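Local structure of citryl-CoA lyase (Hydrogenobacter thermophilus, 6HXP) at residues Arg49-Met53 with Ile155-Phe161; Thr149-Met153 with Ala191-Ile195; Phe161-Cys166 with Ala194-Met199. The protein probably cleaves citryl-CoA to acetyl-CoA and oxaloacetate, and is a helical relative of citrate synthase that binds coenzyme A. One frame throughout, in Å; residues are numbered along the deposited sequence.

Contact 1. Residues Arg49-Met53 with Ile155-Phe161; sequences RESRM and IARVLEF
The backbones of Arg49 and Phe161 approach to 6.2 Å between CA atoms and those of Met53 and Ala156 to 7.0 Å, so the two segments pair in opposite chain order. Helix 48-60 meets the C-terminal end of helix 147-158, which closes in a Schellman motif: Glu160 takes a positive phi (66°) and the chain folds back, bringing Phe161 against helix 48-60.

Met53 packs into the bend between Ile155, Ala156 and Phe161. Its chain bends at both chi2 and chi3, and Met53 CG sits over one face of the Phe161 ring, 3.5 Å from the centroid. The sulfur follows over the same ring as a Met-aromatic contact, Met53 SD then passing Ile155 CG2 at 3.8 Å, and the methyl CE ends against Ala156 CB. Leu159 divides its two branches: CD1 packs on Arg52 CB, 3.6 Å away, while CD2 lies beside the aliphatic CD of the same arginine.

Arg49, extended from CG to NE, reaches the turn with its guanidinium edge, and Arg49 NH2 makes a long salt bridge to Glu160 OE1 (3.6 Å). Arg49 NE donates a short but bent bond, 2.7 Å and 131° at the hydrogen, to Leu159 O, which is tilted 23° out of the guanidinium plane.

Contact 2. Residues Thr149-Met153 with Ala191-Ile195; sequences TKRLM and AIAAI
Thr149 overlaps the methyl of Ala191, with Thr149 OG1 3.5 Å from Ala191 CB and CG2 close by, so that the alanine faces both branches of the threonine. These residues also bring the backbones closest, their CA atoms lying 5.4 Å apart. The hydroxyl OG1 spends its polarity on a hydrogen bond with Leu186 O, in the chain just before helix 188-198, and meets Ala191 merely as a packing surface. The small Ala191 methyl is consistent with the close CA approach here.

One turn further on, Leu152 points at the partner helix and fits between two isoleucines. Leu152 CD1 lies against Ile192 CG1 at 4.0 Å, the two side chains crossing at a slant, whereas Leu152 CB receives the terminal CD1 of Ile195 at 3.8 Å. Leu152 also touches Ala56 of helix 48-60 and Val28 of a neighbouring subunit.

Met153 works from the flank. It leaves its helix beside the interface, and the bend at chi2 (-60°) followed by an extended chi3 brings the methyl back across, Met153 CE lying 3.9 Å from Ala194 CB and close to Ala191 CA. It therefore spans two alanines one turn apart, Ala191 and Ala194, on the same helix.

No hydrogen bond crosses between the segments; the packing is essentially apolar. The segment axes approach to 10.2 Å with their N-to-C directions 21° apart, and every touching residue is buried. Such nearly parallel packing of two helices, knit by alanines and branched aliphatic chains, belongs to the helical core of the citrate synthase fold, here with Thr149's side chain about 11 Å from bound coenzyme A at the nearest atoms.

Contact 3. Residues Phe161-Cys166 with Ala194-Met199; sequences FYGEHC and AIASEM
Phe161 opens the segment by turning the edge of its ring to helix 188-198: Phe161 CZ lies 3.6 Å from Ile195 O, near the ring plane, and equally close to Glu198 CB. Farther round the rim, CE1 rests on Ile195 CG2. Tyr162 turns the other way, with Cys166 CB over one face of its ring, toward the rim, and its hydroxyl bonded to Glu170.

Gly163, at the N-cap position of helix 164-180 and having no side chain, lets the Glu198 carboxylate come against its CA, with Glu198 CD 3.4 Å from Gly163 CA. Its N-H makes a weak bond to Glu198 OE1. At His165 the grip doubles. His165 N meets the syn lone pair of Glu198 OE2 at 3.0 Å and 163°. His165 ND1 donates to the same Glu198 OE2 at 2.9 Å; the oxygen lies in the imidazole plane, but ND1 approaches from above the carboxylate plane. Ser197 O sits over one face of the imidazole. Cys166 N then donates to Glu198 OE1 at 2.9 Å and 167°, on the syn side but tilted out of the carboxylate plane, and SG packs on Ile195 CG1.

Glu198 reaches all this through CG anti to its backbone N (chi1 -153°) and a bend at chi2, which carries the carboxylate beside the start of helix 164-180. With both oxygens held by backbone N-H groups of that first turn and OE2 also by the imidazole, the carboxylate is fixed in rotation; the helix N-terminus would probably stabilise its negative charge, and ND1 of His165 is committed as a donor.

In the fold
Contacts 1 and 2 share helix 147-158, and contacts 2 and 3 share helix 188-198. Contact 2 is the core: wholly buried, nearest the chain's centre, with no polar bond crossing it. Contacts 1 and 3 lie farther out and mix apolar packing with polar grip, the first with an arginine at its edge, the third with a glutamate at a helix start. Contacts 1 and 2 both reach a neighbouring subunit, whereas no other chain touches contact 3. Phe161 belongs to contacts 1 and 3, offering a face to Met53 and an edge to helix 188-198. Met153 SD meets Cys166 SG between contacts 2 and 3. Polar bonds appear where the segments include chain turns, in the two partly buried contacts.

Contact 1. Residues Arg49-Met53 with Ile155-Phe161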
ATOM      1  N   ARG A  49     -10.755  33.650   8.112  1.00 23.54           N
ATOM      2  CA  ARG A  49     -11.584  32.714   8.873  1.00 23.91           C
ATOM      3  C   ARG A  49     -11.403  31.281   8.388  1.00 24.50           C
ATOM      4  O   ARG A  49     -11.307  30.363   9.202  1.00 24.14           O
ATOM      5  CB  ARG A  49     -13.035  33.115   8.782  1.00 23.03           C
ATOM      6  CG  ARG A  49     -13.325  34.386   9.586  1.00 27.96           C
ATOM      7  CD  ARG A  49     -14.710  34.960   9.312  1.00 30.00           C
ATOM      8  NE  ARG A  49     -15.044  36.167  10.103  1.00 34.65           N
ATOM      9  CZ  ARG A  49     -14.681  37.408   9.785  1.00 52.17           C
ATOM     10  NH1 ARG A  49     -13.944  37.636   8.701  1.00 40.31           N
ATOM     11  NH2 ARG A  49     -15.048  38.435  10.553  1.00 42.73           N
ATOM     12  N   GLU A  50     -11.308  31.074   7.079  1.00 22.25           N
ATOM     13  CA  GLU A  50     -11.050  29.733   6.542  1.00 21.44           C
ATOM     14  C   GLU A  50      -9.710  29.213   7.018  1.00 22.04           C
ATOM     15  O   GLU A  50      -9.557  28.023   7.305  1.00 22.09           O
ATOM     16  CB  GLU A  50     -11.060  29.773   5.005  1.00 21.95           C
ATOM     17  CG  GLU A  50     -12.445  29.972   4.407  1.00 22.71           C
ATOM     18  CD  GLU A  50     -12.466  30.347   2.934  1.00 28.69           C
ATOM     19  OE1 GLU A  50     -11.412  30.715   2.388  1.00 24.12           O
ATOM     20  OE2 GLU A  50     -13.560  30.397   2.341  1.00 37.04           O
ATOM     21  N   SER A  51      -8.715  30.087   7.055  1.00 20.73           N
ATOM     22  CA  SER A  51      -7.357  29.698   7.467  1.00 20.58           C
ATOM     23  C   SER A  51      -7.402  29.173   8.896  1.00 23.12           C
ATOM     24  O   SER A  51      -6.872  28.099   9.174  1.00 22.11           O
ATOM     25  CB  SER A  51      -6.409  30.891   7.425  1.00 21.94           C
ATOM     26  OG  SER A  51      -6.221  31.389   6.101  1.00 22.70           O
ATOM     27  N   ARG A  52      -8.027  29.905   9.802  1.00 22.57           N
ATOM     28  CA  ARG A  52      -8.118  29.473  11.200  1.00 22.65           C
ATOM     29  C   ARG A  52      -8.902  28.182  11.339  1.00 22.87           C
ATOM     30  O   ARG A  52      -8.545  27.301  12.141  1.00 23.09           O
ATOM     31  CB  ARG A  52      -8.777  30.587  12.017  1.00 24.29           C
ATOM     32  CG  ARG A  52      -7.810  31.744  12.155  1.00 30.46           C
ATOM     33  CD  ARG A  52      -8.346  32.957  12.878  1.00 48.80           C
ATOM     34  NE  ARG A  52      -7.342  34.026  12.874  1.00 65.45           N
ATOM     35  CZ  ARG A  52      -7.221  34.962  13.809  1.00 92.00           C
ATOM     36  NH1 ARG A  52      -8.044  34.980  14.851  1.00 82.11           N
ATOM     37  NH2 ARG A  52      -6.280  35.892  13.707  1.00 83.36           N
ATOM     38  N   MET A  53      -9.995  28.022  10.592  1.00 21.66           N
ATOM     39  CA  MET A  53     -10.774  26.798  10.704  1.00 20.89           C
ATOM     40  C   MET A  53     -10.008  25.618  10.159  1.00 23.70           C
ATOM     41  O   MET A  53     -10.143  24.506  10.665  1.00 22.99           O
ATOM     42  CB  MET A  53     -12.143  26.930  10.030  1.00 22.73           C
ATOM     43  CG  MET A  53     -13.077  27.852  10.741  1.00 25.83           C
ATOM     44  SD  MET A  53     -13.351  27.489  12.472  1.00 28.00           S
ATOM     45  CE  MET A  53     -13.936  25.899  12.391  1.00 26.72           C
ATOM     46  N   ILE A 155     -15.253  27.484  18.174  1.00 26.52           N
ATOM     47  CA  ILE A 155     -14.287  28.286  17.384  1.00 25.66           C
ATOM     48  C   ILE A 155     -14.994  28.893  16.170  1.00 28.96           C
ATOM     49  O   ILE A 155     -14.863  30.102  15.905  1.00 29.28           O
ATOM     50  CB  ILE A 155     -13.081  27.421  16.971  1.00 26.09           C
ATOM     51  CG1 ILE A 155     -12.253  27.016  18.208  1.00 26.18           C
ATOM     52  CG2 ILE A 155     -12.183  28.186  15.989  1.00 27.75           C
ATOM     53  CD1 ILE A 155     -11.357  25.804  17.921  1.00 26.62           C
ATOM     54  N   ALA A 156     -15.776  28.072  15.452  1.00 26.55           N
ATOM     55  CA  ALA A 156     -16.513  28.571  14.278  1.00 25.28           C
ATOM     56  C   ALA A 156     -17.423  29.751  14.676  1.00 27.96           C
ATOM     57  O   ALA A 156     -17.503  30.719  13.937  1.00 28.81           O
ATOM     58  CB  ALA A 156     -17.347  27.472  13.698  1.00 25.50           C
ATOM     59  N   ARG A 157     -18.066  29.696  15.854  0.50 27.87           N
ATOM     60  CA  ARG A 157     -18.934  30.792  16.292  0.50 29.82           C
ATOM     61  C   ARG A 157     -18.123  32.029  16.694  0.50 34.19           C
ATOM     62  O   ARG A 157     -18.497  33.150  16.328  0.50 33.71           O
ATOM     63  CB  ARG A 157     -19.821  30.355  17.473  0.50 31.09           C
ATOM     64  CG  ARG A 157     -20.969  29.426  17.098  0.50 33.98           C
ATOM     65  CD  ARG A 157     -21.785  29.091  18.332  0.50 38.00           C
ATOM     66  NE  ARG A 157     -22.870  28.139  18.079  0.50 40.60           N
ATOM     67  CZ  ARG A 157     -24.047  28.452  17.545  0.50 49.48           C
ATOM     68  NH1 ARG A 157     -24.296  29.693  17.150  0.50 40.62           N
ATOM     69  NH2 ARG A 157     -24.975  27.521  17.383  0.50 32.86           N
ATOM     70  N   VAL A 158     -17.009  31.854  17.433  0.50 31.46           N
ATOM     71  CA  VAL A 158     -16.185  33.013  17.854  0.50 33.27           C
ATOM     72  C   VAL A 158     -15.657  33.782  16.636  0.50 35.55           C
ATOM     73  O   VAL A 158     -15.573  35.020  16.655  0.50 36.64           O
ATOM     74  CB  VAL A 158     -15.036  32.581  18.818  0.50 38.26           C
ATOM     75  CG1 VAL A 158     -13.973  33.677  18.977  0.50 39.75           C
ATOM     76  CG2 VAL A 158     -15.604  32.199  20.181  0.50 38.62           C
ATOM     77  N   LEU A 159     -15.332  33.040  15.574  1.00 30.27           N
ATOM     78  CA  LEU A 159     -14.786  33.606  14.348  1.00 30.98           C
ATOM     79  C   LEU A 159     -15.829  34.126  13.405  1.00 33.67           C
ATOM     80  O   LEU A 159     -15.448  34.708  12.397  1.00 34.71           O
ATOM     81  CB  LEU A 159     -13.969  32.535  13.626  1.00 29.83           C
ATOM     82  CG  LEU A 159     -12.708  32.065  14.333  1.00 34.66           C
ATOM     83  CD1 LEU A 159     -12.025  31.018  13.507  1.00 34.37           C
ATOM     84  CD2 LEU A 159     -11.742  33.214  14.580  1.00 41.85           C
ATOM     85  N   GLU A 160     -17.133  33.873  13.660  1.00 31.13           N
ATOM     86  CA  GLU A 160     -18.227  34.268  12.778  1.00 31.81           C
ATOM     87  C   GLU A 160     -18.141  33.499  11.453  1.00 31.86           C
ATOM     88  O   GLU A 160     -18.564  34.000  10.419  1.00 33.64           O
ATOM     89  CB  GLU A 160     -18.314  35.778  12.578  1.00 36.91           C
ATOM     90  CG  GLU A 160     -18.455  36.500  13.898  1.00 40.35           C
ATOM     91  CD  GLU A 160     -18.562  37.994  13.716  1.00 65.18           C
ATOM     92  OE1 GLU A 160     -17.640  38.582  13.107  1.00 59.46           O
ATOM     93  OE2 GLU A 160     -19.600  38.562  14.116  1.00 73.79           O
ATOM     94  N   PHE A 161     -17.580  32.305  11.514  1.00 28.33           N
ATOM     95  CA  PHE A 161     -17.473  31.375  10.403  1.00 26.82           C
ATOM     96  C   PHE A 161     -18.712  30.480  10.340  1.00 29.19           C
ATOM     97  O   PHE A 161     -19.144  30.089   9.259  1.00 29.05           O
ATOM     98  CB  PHE A 161     -16.208  30.515  10.577  1.00 26.25           C
ATOM     99  CG  PHE A 161     -16.112  29.355   9.634  1.00 26.51           C
ATOM    100  CD1 PHE A 161     -16.685  28.135   9.948  1.00 27.55           C
ATOM    101  CD2 PHE A 161     -15.402  29.461   8.465  1.00 29.12           C
ATOM    102  CE1 PHE A 161     -16.586  27.058   9.073  1.00 27.22           C
ATOM    103  CE2 PHE A 161     -15.250  28.369   7.626  1.00 29.44           C
ATOM    104  CZ  PHE A 161     -15.865  27.188   7.921  1.00 25.97           C
TER

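Contact 2. Residues Thr149-Met153 with Ala191-Ile195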
ATOM      1  N   THR A 149     -16.570  18.095  18.723  1.00 24.01           N
ATOM      2  CA  THR A 149     -17.489  18.878  17.924  1.00 22.80           C
ATOM      3  C   THR A 149     -17.721  20.236  18.596  1.00 26.05           C
ATOM      4  O   THR A 149     -17.685  21.258  17.915  1.00 25.73           O
ATOM      5  CB  THR A 149     -18.815  18.156  17.831  1.00 25.10           C
ATOM      6  OG1 THR A 149     -18.588  16.977  17.062  1.00 26.06           O
ATOM      7  CG2 THR A 149     -19.910  19.012  17.163  1.00 26.14           C
ATOM      8  N   LYS A 150     -17.969  20.237  19.911  1.00 25.76           N
ATOM      9  CA  LYS A 150     -18.224  21.478  20.646  1.00 26.58           C
ATOM     10  C   LYS A 150     -17.040  22.427  20.492  1.00 28.06           C
ATOM     11  O   LYS A 150     -17.245  23.607  20.257  1.00 27.93           O
ATOM     12  CB  LYS A 150     -18.501  21.209  22.129  1.00 29.42           C
ATOM     13  CG  LYS A 150     -18.854  22.499  22.884  1.00 36.67           C
ATOM     14  CD  LYS A 150     -19.348  22.243  24.270  1.00 45.02           C
ATOM     15  CE  LYS A 150     -19.923  23.502  24.887  1.00 59.34           C
ATOM     16  NZ  LYS A 150     -18.913  24.595  25.001  1.00 56.19           N
ATOM     17  N   ARG A 151     -15.819  21.926  20.580  1.00 26.10           N
ATOM     18  CA  ARG A 151     -14.657  22.797  20.467  1.00 24.41           C
ATOM     19  C   ARG A 151     -14.606  23.454  19.077  1.00 25.86           C
ATOM     20  O   ARG A 151     -14.388  24.669  18.961  1.00 26.54           O
ATOM     21  CB  ARG A 151     -13.381  21.996  20.729  1.00 24.81           C
ATOM     22  CG  ARG A 151     -12.073  22.785  20.612  1.00 24.89           C
ATOM     23  CD  ARG A 151     -12.036  23.911  21.603  1.00 28.20           C
ATOM     24  NE  ARG A 151     -10.753  24.593  21.508  1.00 26.97           N
ATOM     25  CZ  ARG A 151     -10.563  25.851  21.871  1.00 37.77           C
ATOM     26  NH1 ARG A 151     -11.566  26.559  22.390  1.00 36.72           N
ATOM     27  NH2 ARG A 151      -9.377  26.426  21.697  1.00 36.31           N
ATOM     28  N   LEU A 152     -14.795  22.642  18.037  1.00 23.44           N
ATOM     29  CA  LEU A 152     -14.757  23.147  16.663  1.00 21.50           C
ATOM     30  C   LEU A 152     -15.889  24.164  16.398  1.00 25.68           C
ATOM     31  O   LEU A 152     -15.656  25.191  15.750  1.00 24.82           O
ATOM     32  CB  LEU A 152     -14.838  22.014  15.669  1.00 21.16           C
ATOM     33  CG  LEU A 152     -13.554  21.230  15.500  1.00 23.74           C
ATOM     34  CD1 LEU A 152     -13.825  19.934  14.734  1.00 23.62           C
ATOM     35  CD2 LEU A 152     -12.485  22.062  14.741  1.00 23.38           C
ATOM     36  N   MET A 153     -17.085  23.875  16.883  1.00 24.43           N
ATOM     37  CA  MET A 153     -18.226  24.754  16.681  1.00 25.17           C
ATOM     38  C   MET A 153     -18.077  26.023  17.492  1.00 28.45           C
ATOM     39  O   MET A 153     -18.479  27.093  17.033  1.00 29.34           O
ATOM     40  CB  MET A 153     -19.580  24.058  16.920  1.00 26.90           C
ATOM     41  CG  MET A 153     -19.853  22.936  15.929  1.00 28.28           C
ATOM     42  SD  MET A 153     -19.871  23.561  14.214  1.00 31.06           S
ATOM     43  CE  MET A 153     -20.161  22.053  13.312  1.00 30.85           C
ATOM     44  N   ALA A 191     -18.882  17.069  12.436  1.00 24.39           N
ATOM     45  CA  ALA A 191     -18.400  18.455  12.668  1.00 24.14           C
ATOM     46  C   ALA A 191     -17.398  18.885  11.585  1.00 24.44           C
ATOM     47  O   ALA A 191     -17.551  19.954  10.970  1.00 24.32           O
ATOM     48  CB  ALA A 191     -17.752  18.552  14.028  1.00 24.81           C
ATOM     49  N   ILE A 192     -16.415  18.035  11.299  1.00 23.13           N
ATOM     50  CA  ILE A 192     -15.448  18.345  10.238  1.00 22.06           C
ATOM     51  C   ILE A 192     -16.147  18.406   8.897  1.00 22.46           C
ATOM     52  O   ILE A 192     -15.895  19.294   8.083  1.00 22.51           O
ATOM     53  CB  ILE A 192     -14.320  17.304  10.273  1.00 25.02           C
ATOM     54  CG1 ILE A 192     -13.494  17.507  11.554  1.00 26.40           C
ATOM     55  CG2 ILE A 192     -13.479  17.419   9.038  1.00 26.47           C
ATOM     56  CD1 ILE A 192     -12.507  16.439  11.786  1.00 34.84           C
ATOM     57  N   ALA A 193     -17.073  17.477   8.642  1.00 21.33           N
ATOM     58  CA  ALA A 193     -17.839  17.514   7.409  1.00 20.97           C
ATOM     59  C   ALA A 193     -18.615  18.844   7.272  1.00 22.67           C
ATOM     60  O   ALA A 193     -18.643  19.423   6.183  1.00 23.43           O
ATOM     61  CB  ALA A 193     -18.814  16.343   7.363  1.00 21.78           C
ATOM     62  N   ALA A 194     -19.238  19.341   8.372  1.00 22.72           N
ATOM     63  CA  ALA A 194     -19.970  20.583   8.312  1.00 22.89           C
ATOM     64  C   ALA A 194     -19.045  21.752   8.000  1.00 22.75           C
ATOM     65  O   ALA A 194     -19.366  22.616   7.177  1.00 24.12           O
ATOM     66  CB  ALA A 194     -20.654  20.836   9.644  1.00 25.55           C
ATOM     67  N   ILE A 195     -17.884  21.778   8.633  1.00 22.11           N
ATOM     68  CA  ILE A 195     -16.937  22.886   8.464  1.00 22.48           C
ATOM     69  C   ILE A 195     -16.364  22.858   7.044  1.00 23.68           C
ATOM     70  O   ILE A 195     -16.286  23.895   6.407  1.00 23.31           O
ATOM     71  CB  ILE A 195     -15.859  22.791   9.546  1.00 24.02           C
ATOM     72  CG1 ILE A 195     -16.492  23.157  10.910  1.00 27.32           C
ATOM     73  CG2 ILE A 195     -14.658  23.705   9.259  1.00 25.68           C
ATOM     74  CD1 ILE A 195     -15.801  22.612  12.030  1.00 31.34           C
TER

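Contact 3. Residues Phe161-Cys166 with Ala194-Met199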
ATOM      1  N   PHE A 161     -17.580  32.305  11.514  1.00 28.33           N
ATOM      2  CA  PHE A 161     -17.473  31.375  10.403  1.00 26.82           C
ATOM      3  C   PHE A 161     -18.712  30.480  10.340  1.00 29.19           C
ATOM      4  O   PHE A 161     -19.144  30.089   9.259  1.00 29.05           O
ATOM      5  CB  PHE A 161     -16.208  30.515  10.577  1.00 26.25           C
ATOM      6  CG  PHE A 161     -16.112  29.355   9.634  1.00 26.51           C
ATOM      7  CD1 PHE A 161     -16.685  28.135   9.948  1.00 27.55           C
ATOM      8  CD2 PHE A 161     -15.402  29.461   8.465  1.00 29.12           C
ATOM      9  CE1 PHE A 161     -16.586  27.058   9.073  1.00 27.22           C
ATOM     10  CE2 PHE A 161     -15.250  28.369   7.626  1.00 29.44           C
ATOM     11  CZ  PHE A 161     -15.865  27.188   7.921  1.00 25.97           C
ATOM     12  N   TYR A 162     -19.248  30.115  11.504  1.00 28.05           N
ATOM     13  CA  TYR A 162     -20.434  29.281  11.632  1.00 26.42           C
ATOM     14  C   TYR A 162     -21.526  29.780  10.700  1.00 29.52           C
ATOM     15  O   TYR A 162     -21.953  30.930  10.807  1.00 32.40           O
ATOM     16  CB  TYR A 162     -20.888  29.295  13.096  1.00 28.67           C
ATOM     17  CG  TYR A 162     -21.980  28.315  13.445  1.00 29.65           C
ATOM     18  CD1 TYR A 162     -23.314  28.613  13.197  1.00 33.09           C
ATOM     19  CD2 TYR A 162     -21.690  27.140  14.120  1.00 29.51           C
ATOM     20  CE1 TYR A 162     -24.335  27.763  13.622  1.00 34.54           C
ATOM     21  CE2 TYR A 162     -22.699  26.303  14.578  1.00 30.61           C
ATOM     22  CZ  TYR A 162     -24.016  26.582  14.270  1.00 33.79           C
ATOM     23  OH  TYR A 162     -25.006  25.741  14.715  1.00 36.78           O
ATOM     24  N   GLY A 163     -21.974  28.909   9.802  1.00 27.26           N
ATOM     25  CA  GLY A 163     -22.979  29.270   8.818  1.00 29.33           C
ATOM     26  C   GLY A 163     -24.041  28.218   8.623  1.00 32.12           C
ATOM     27  O   GLY A 163     -24.309  27.421   9.523  1.00 30.79           O
ATOM     28  N   GLU A 164     -24.630  28.222   7.446  1.00 30.49           N
ATOM     29  CA  GLU A 164     -25.781  27.372   7.121  1.00 29.86           C
ATOM     30  C   GLU A 164     -25.502  25.880   7.253  1.00 30.51           C
ATOM     31  O   GLU A 164     -26.367  25.142   7.716  1.00 30.73           O
ATOM     32  CB  GLU A 164     -26.330  27.691   5.712  1.00 32.87           C
ATOM     33  CG  GLU A 164     -25.365  27.469   4.559  1.00 38.91           C
ATOM     34  CD  GLU A 164     -25.869  27.926   3.202  1.00 61.50           C
ATOM     35  OE1 GLU A 164     -27.079  28.217   3.090  1.00 47.47           O
ATOM     36  OE2 GLU A 164     -25.061  27.975   2.246  1.00 54.22           O
ATOM     37  N   HIS A 165     -24.286  25.443   6.871  1.00 28.15           N
ATOM     38  CA  HIS A 165     -23.924  24.031   6.986  1.00 26.08           C
ATOM     39  C   HIS A 165     -23.715  23.592   8.435  1.00 28.16           C
ATOM     40  O   HIS A 165     -24.173  22.524   8.831  1.00 27.60           O
ATOM     41  CB  HIS A 165     -22.718  23.686   6.099  1.00 25.70           C
ATOM     42  CG  HIS A 165     -23.005  23.842   4.632  1.00 28.02           C
ATOM     43  ND1 HIS A 165     -22.731  25.032   3.959  1.00 30.42           N
ATOM     44  CD2 HIS A 165     -23.562  22.971   3.763  1.00 29.99           C
ATOM     45  CE1 HIS A 165     -23.137  24.839   2.705  1.00 31.14           C
ATOM     46  NE2 HIS A 165     -23.639  23.618   2.535  1.00 31.93           N
ATOM     47  N   CYS A 166     -23.030  24.417   9.223  1.00 25.71           N
ATOM     48  CA  CYS A 166     -22.845  24.137  10.654  1.00 26.36           C
ATOM     49  C   CYS A 166     -24.209  24.087  11.344  1.00 30.07           C
ATOM     50  O   CYS A 166     -24.480  23.182  12.153  1.00 29.85           O
ATOM     51  CB  CYS A 166     -21.957  25.177  11.302  1.00 26.64           C
ATOM     52  SG  CYS A 166     -20.240  25.103  10.772  1.00 29.69           S
ATOM     53  N   ALA A 194     -19.238  19.341   8.372  1.00 22.72           N
ATOM     54  CA  ALA A 194     -19.970  20.583   8.312  1.00 22.89           C
ATOM     55  C   ALA A 194     -19.045  21.752   8.000  1.00 22.75           C
ATOM     56  O   ALA A 194     -19.366  22.616   7.177  1.00 24.12           O
ATOM     57  CB  ALA A 194     -20.654  20.836   9.644  1.00 25.55           C
ATOM     58  N   ILE A 195     -17.884  21.778   8.633  1.00 22.11           N
ATOM     59  CA  ILE A 195     -16.937  22.886   8.464  1.00 22.48           C
ATOM     60  C   ILE A 195     -16.364  22.858   7.044  1.00 23.68           C
ATOM     61  O   ILE A 195     -16.286  23.895   6.407  1.00 23.31           O
ATOM     62  CB  ILE A 195     -15.859  22.791   9.546  1.00 24.02           C
ATOM     63  CG1 ILE A 195     -16.492  23.157  10.910  1.00 27.32           C
ATOM     64  CG2 ILE A 195     -14.658  23.705   9.259  1.00 25.68           C
ATOM     65  CD1 ILE A 195     -15.801  22.612  12.030  1.00 31.34           C
ATOM     66  N   ALA A 196     -15.969  21.683   6.552  1.00 21.78           N
ATOM     67  CA  ALA A 196     -15.429  21.590   5.200  1.00 21.79           C
ATOM     68  C   ALA A 196     -16.519  21.968   4.188  1.00 23.59           C
ATOM     69  O   ALA A 196     -16.229  22.577   3.160  1.00 23.77           O
ATOM     70  CB  ALA A 196     -14.917  20.184   4.924  1.00 22.51           C
ATOM     71  N   SER A 197     -17.773  21.633   4.476  1.00 21.83           N
ATOM     72  CA  SER A 197     -18.885  22.023   3.601  1.00 23.16           C
ATOM     73  C   SER A 197     -19.107  23.510   3.620  1.00 24.70           C
ATOM     74  O   SER A 197     -19.347  24.116   2.579  1.00 25.82           O
ATOM     75  CB  SER A 197     -20.157  21.276   3.985  1.00 24.80           C
ATOM     76  OG  SER A 197     -20.027  19.867   3.834  1.00 25.42           O
ATOM     77  N   GLU A 198     -18.977  24.126   4.808  1.00 23.79           N
ATOM     78  CA  GLU A 198     -19.093  25.583   4.960  1.00 24.00           C
ATOM     79  C   GLU A 198     -18.049  26.292   4.092  1.00 26.98           C
ATOM     80  O   GLU A 198     -18.317  27.411   3.604  1.00 28.51           O
ATOM     81  CB  GLU A 198     -18.946  25.999   6.425  1.00 25.63           C
ATOM     82  CG  GLU A 198     -19.671  27.290   6.748  1.00 26.67           C
ATOM     83  CD  GLU A 198     -21.142  27.023   6.975  1.00 29.41           C
ATOM     84  OE1 GLU A 198     -21.495  26.640   8.115  1.00 27.90           O
ATOM     85  OE2 GLU A 198     -21.903  26.996   5.983  1.00 30.15           O
ATOM     86  N   MET A 199     -16.842  25.683   3.942  0.68 24.36           N
ATOM     87  CA  MET A 199     -15.742  26.177   3.091  0.68 23.32           C
ATOM     88  C   MET A 199     -15.998  25.941   1.591  0.68 26.77           C
ATOM     89  O   MET A 199     -15.181  26.361   0.782  0.68 28.55           O
ATOM     90  CB  MET A 199     -14.408  25.473   3.443  0.68 23.89           C
ATOM     91  CG  MET A 199     -13.847  25.827   4.790  0.68 26.20           C
ATOM     92  SD  MET A 199     -12.501  24.740   5.205  0.68 25.52           S
ATOM     93  CE  MET A 199     -12.022  25.340   6.815  0.68 25.10           C
TER